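Local coordinates for attachment invasion locus protein (PDB 3QRA) that promotes attachment to and invasion of eukaryotic host cells from the bacterial outer membrane, by a mechanism not yet established, at residues N31-Y36 with I45-Q50. Numbering follows the deposited sequence.
Sequences NLKYRY and IGSFAQ. With C8E ((hydroxyethyloxy)tri(ethyloxy)octane), chain E; C8E ((hydroxyethyloxy)tri(ethyloxy)octane), chain F.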
loop_
_atom_site.group_PDB
_atom_site.type_symbol
_atom_site.label_atom_id
_atom_site.label_comp_id
_atom_site.label_asym_id
_atom_site.label_seq_id
_atom_site.Cartn_x
_atom_site.Cartn_y
_atom_site.Cartn_z
ATOM N N ASN A 31 6.216 1.457 -0.248
ATOM C CA ASN A 31 5.183 2.362 0.224
ATOM C C ASN A 31 5.843 3.617 0.781
ATOM O O ASN A 31 6.738 3.524 1.614
ATOM C CB ASN A 31 4.376 1.642 1.309
ATOM C CG ASN A 31 3.394 2.540 2.023
ATOM O OD1 ASN A 31 3.273 2.469 3.248
ATOM N ND2 ASN A 31 2.671 3.377 1.269
ATOM N N LEU A 32 5.435 4.785 0.289
ATOM C CA LEU A 32 5.854 6.057 0.882
ATOM C C LEU A 32 4.648 6.639 1.613
ATOM O O LEU A 32 3.547 6.676 1.056
ATOM C CB LEU A 32 6.300 7.030 -0.204
ATOM C CG LEU A 32 7.542 6.603 -0.994
ATOM C CD1 LEU A 32 7.660 7.376 -2.307
ATOM C CD2 LEU A 32 8.796 6.792 -0.143
ATOM N N LYS A 33 4.842 7.071 2.859
ATOM C CA LYS A 33 3.762 7.768 3.567
ATOM C C LYS A 33 4.255 9.105 4.078
ATOM O O LYS A 33 5.418 9.229 4.485
ATOM C CB LYS A 33 3.188 6.927 4.718
ATOM C CG LYS A 33 2.415 5.685 4.259
ATOM C CD LYS A 33 1.256 5.395 5.252
ATOM C CE LYS A 33 0.491 4.123 4.872
ATOM N NZ LYS A 33 1.280 2.886 5.168
ATOM N N TYR A 34 3.369 10.099 4.042
ATOM C CA TYR A 34 3.686 11.436 4.525
ATOM C C TYR A 34 2.555 11.891 5.435
ATOM O O TYR A 34 1.395 11.862 5.042
ATOM C CB TYR A 34 3.847 12.427 3.375
ATOM C CG TYR A 34 3.908 13.863 3.871
ATOM C CD1 TYR A 34 5.066 14.378 4.422
ATOM C CD2 TYR A 34 2.784 14.675 3.831
ATOM C CE1 TYR A 34 5.115 15.689 4.895
ATOM C CE2 TYR A 34 2.822 15.980 4.299
ATOM C CZ TYR A 34 3.983 16.479 4.829
ATOM O OH TYR A 34 3.999 17.777 5.299
ATOM N N ARG A 35 2.904 12.290 6.651
ATOM C CA ARG A 35 1.923 12.685 7.656
ATOM C C ARG A 35 2.175 14.112 8.072
ATOM O O ARG A 35 3.326 14.546 8.171
ATOM C CB ARG A 35 2.038 11.785 8.891
ATOM C CG ARG A 35 1.122 12.190 10.052
ATOM C CD ARG A 35 1.409 11.309 11.259
ATOM N NE ARG A 35 0.650 11.690 12.453
ATOM C CZ ARG A 35 0.753 11.045 13.607
ATOM N NH1 ARG A 35 1.584 10.015 13.689
ATOM N NH2 ARG A 35 0.029 11.414 14.671
ATOM N N TYR A 36 1.102 14.857 8.303
ATOM C CA TYR A 36 1.232 16.201 8.834
ATOM C C TYR A 36 0.215 16.364 9.950
ATOM O O TYR A 36 -0.961 16.065 9.777
ATOM C CB TYR A 36 1.008 17.261 7.756
ATOM C CG TYR A 36 1.274 18.669 8.265
ATOM C CD1 TYR A 36 2.558 19.211 8.214
ATOM C CD2 TYR A 36 0.261 19.441 8.817
ATOM C CE1 TYR A 36 2.821 20.472 8.675
ATOM C CE2 TYR A 36 0.526 20.738 9.295
ATOM C CZ TYR A 36 1.814 21.236 9.213
ATOM O OH TYR A 36 2.127 22.504 9.659
ATOM N N ILE A 45 -2.742 11.993 6.682
ATOM C CA ILE A 45 -1.684 11.163 6.145
ATOM C C ILE A 45 -2.014 10.782 4.701
ATOM O O ILE A 45 -3.180 10.571 4.340
ATOM C CB ILE A 45 -1.419 9.944 7.059
ATOM C CG1 ILE A 45 -0.216 9.129 6.554
ATOM C CG2 ILE A 45 -2.661 9.091 7.189
ATOM C CD1 ILE A 45 0.430 8.241 7.629
ATOM N N GLY A 46 -0.975 10.749 3.875
ATOM C CA GLY A 46 -1.092 10.375 2.481
ATOM C C GLY A 46 -0.173 9.190 2.251
ATOM O O GLY A 46 0.875 9.077 2.892
ATOM N N SER A 47 -0.566 8.321 1.327
ATOM C CA SER A 47 0.151 7.080 1.069
ATOM C C SER A 47 0.202 6.791 -0.431
ATOM O O SER A 47 -0.807 6.921 -1.138
ATOM C CB SER A 47 -0.551 5.915 1.784
ATOM O OG SER A 47 0.028 4.667 1.432
ATOM N N PHE A 48 1.384 6.408 -0.899
ATOM C CA PHE A 48 1.543 5.846 -2.236
ATOM C C PHE A 48 2.124 4.462 -2.070
ATOM O O PHE A 48 3.115 4.285 -1.352
ATOM C CB PHE A 48 2.505 6.663 -3.120
ATOM C CG PHE A 48 2.913 5.925 -4.376
ATOM C CD1 PHE A 48 2.083 5.910 -5.487
ATOM C CD2 PHE A 48 4.091 5.192 -4.413
ATOM C CE1 PHE A 48 2.440 5.195 -6.634
ATOM C CE2 PHE A 48 4.453 4.478 -5.556
ATOM C CZ PHE A 48 3.622 4.485 -6.662
ATOM N N ALA A 49 1.523 3.486 -2.742
ATOM C CA ALA A 49 2.044 2.124 -2.699
ATOM C C ALA A 49 2.156 1.546 -4.099
ATOM O O ALA A 49 1.357 1.855 -4.988
ATOM C CB ALA A 49 1.143 1.223 -1.819
ATOM N N GLN A 50 3.156 0.702 -4.296
ATOM C CA GLN A 50 3.247 -0.041 -5.535
ATOM C C GLN A 50 3.756 -1.431 -5.224
ATOM O O GLN A 50 4.664 -1.591 -4.422
ATOM C CB GLN A 50 4.146 0.685 -6.540
ATOM C CG GLN A 50 5.592 0.238 -6.562
ATOM C CD GLN A 50 6.294 0.629 -7.856
ATOM O OE1 GLN A 50 5.950 1.637 -8.481
ATOM N NE2 GLN A 50 7.257 -0.188 -8.281
HETATM C C1 C8E E . 3.852 10.396 0.230
HETATM C C2 C8E E . 2.576 9.969 -0.485
HETATM C C3 C8E E . 1.522 11.062 -0.388
HETATM C C4 C8E E . 0.596 11.046 -1.597
HETATM C C5 C8E E . -0.860 11.148 -1.159
HETATM C C6 C8E E . -1.543 12.342 -1.813
HETATM C C7 C8E E . -3.052 12.281 -1.616
HETATM C C8 C8E E . -3.712 13.601 -1.999
HETATM C C1 C8E F . 7.526 7.319 -6.748
HETATM C C2 C8E F . 7.176 6.140 -7.649
HETATM C C3 C8E F . 6.126 6.533 -8.681
HETATM C C4 C8E F . 6.186 5.631 -9.909
HETATM C C5 C8E F . 4.835 4.970 -10.160
HETATM C C6 C8E F . 4.364 5.225 -11.587
HETATM C C7 C8E F . 3.307 4.215 -12.018
HETATM C C8 C8E F . 2.745 4.577 -13.387
HETATM O O9 C8E F . 2.321 3.409 -14.053
#
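Lys33 lays its aliphatic chain along Ser47, with CE 3.5 Å from Ser47 OG, and crosses Ile45 with its CD 3.8 Å from Ile45 CD1. Bent at chi2 and again at chi4, the chain turns its ammonium to the side chain two residues back, where Lys33 NZ donates to Asn31 OD1 at 2.8 Å. The same NZ forms a salt bridge with Asp133 and a hydrogen bond with Ser135 inside the barrel, so several oxygens surround the ammonium and probably stabilise its charge in this buried setting. Asn31 has CG anti to the backbone N (chi1 172°), which swings the amide toward the neighbouring strand. Asn31 ND2 donates twice there, to Ser47 OG at 2.9 Å and to Phe48 O at 2.8 Å. It meets Phe48 O from above the carbonyl plane, while Leu32 N approaches that oxygen nearly end-on, so one carbonyl serves a side chain and the ladder together. Ile45 CD1 also rests against Arg35 CB; the Arg35 guanidinium hydrogen-bonds to Ser87 and Gln123.

Segments 31-36 and 45-50 run antiparallel, their axes 4.7 Å apart at the closest, and Leu32–Phe48 and Tyr34–Gly46 are the hydrogen-bonded pairs, each joined by two backbone bonds. Leu32, Tyr34 and Phe48 project to the outer face. Gly46 offers bare backbone there, and the alkyl chain of one detergent lies over it, its C3 3.7 Å from Gly46 C, with C1 beside Tyr34 CB. A second detergent reaches the tip of the Phe48 ring, 3.7 Å from Phe48 CZ to its C5. Detergent tails on the aromatic and aliphatic face, against a polar, charged network within, mark this hairpin as part of an eight-stranded outer-membrane beta-barrel of the Ail family.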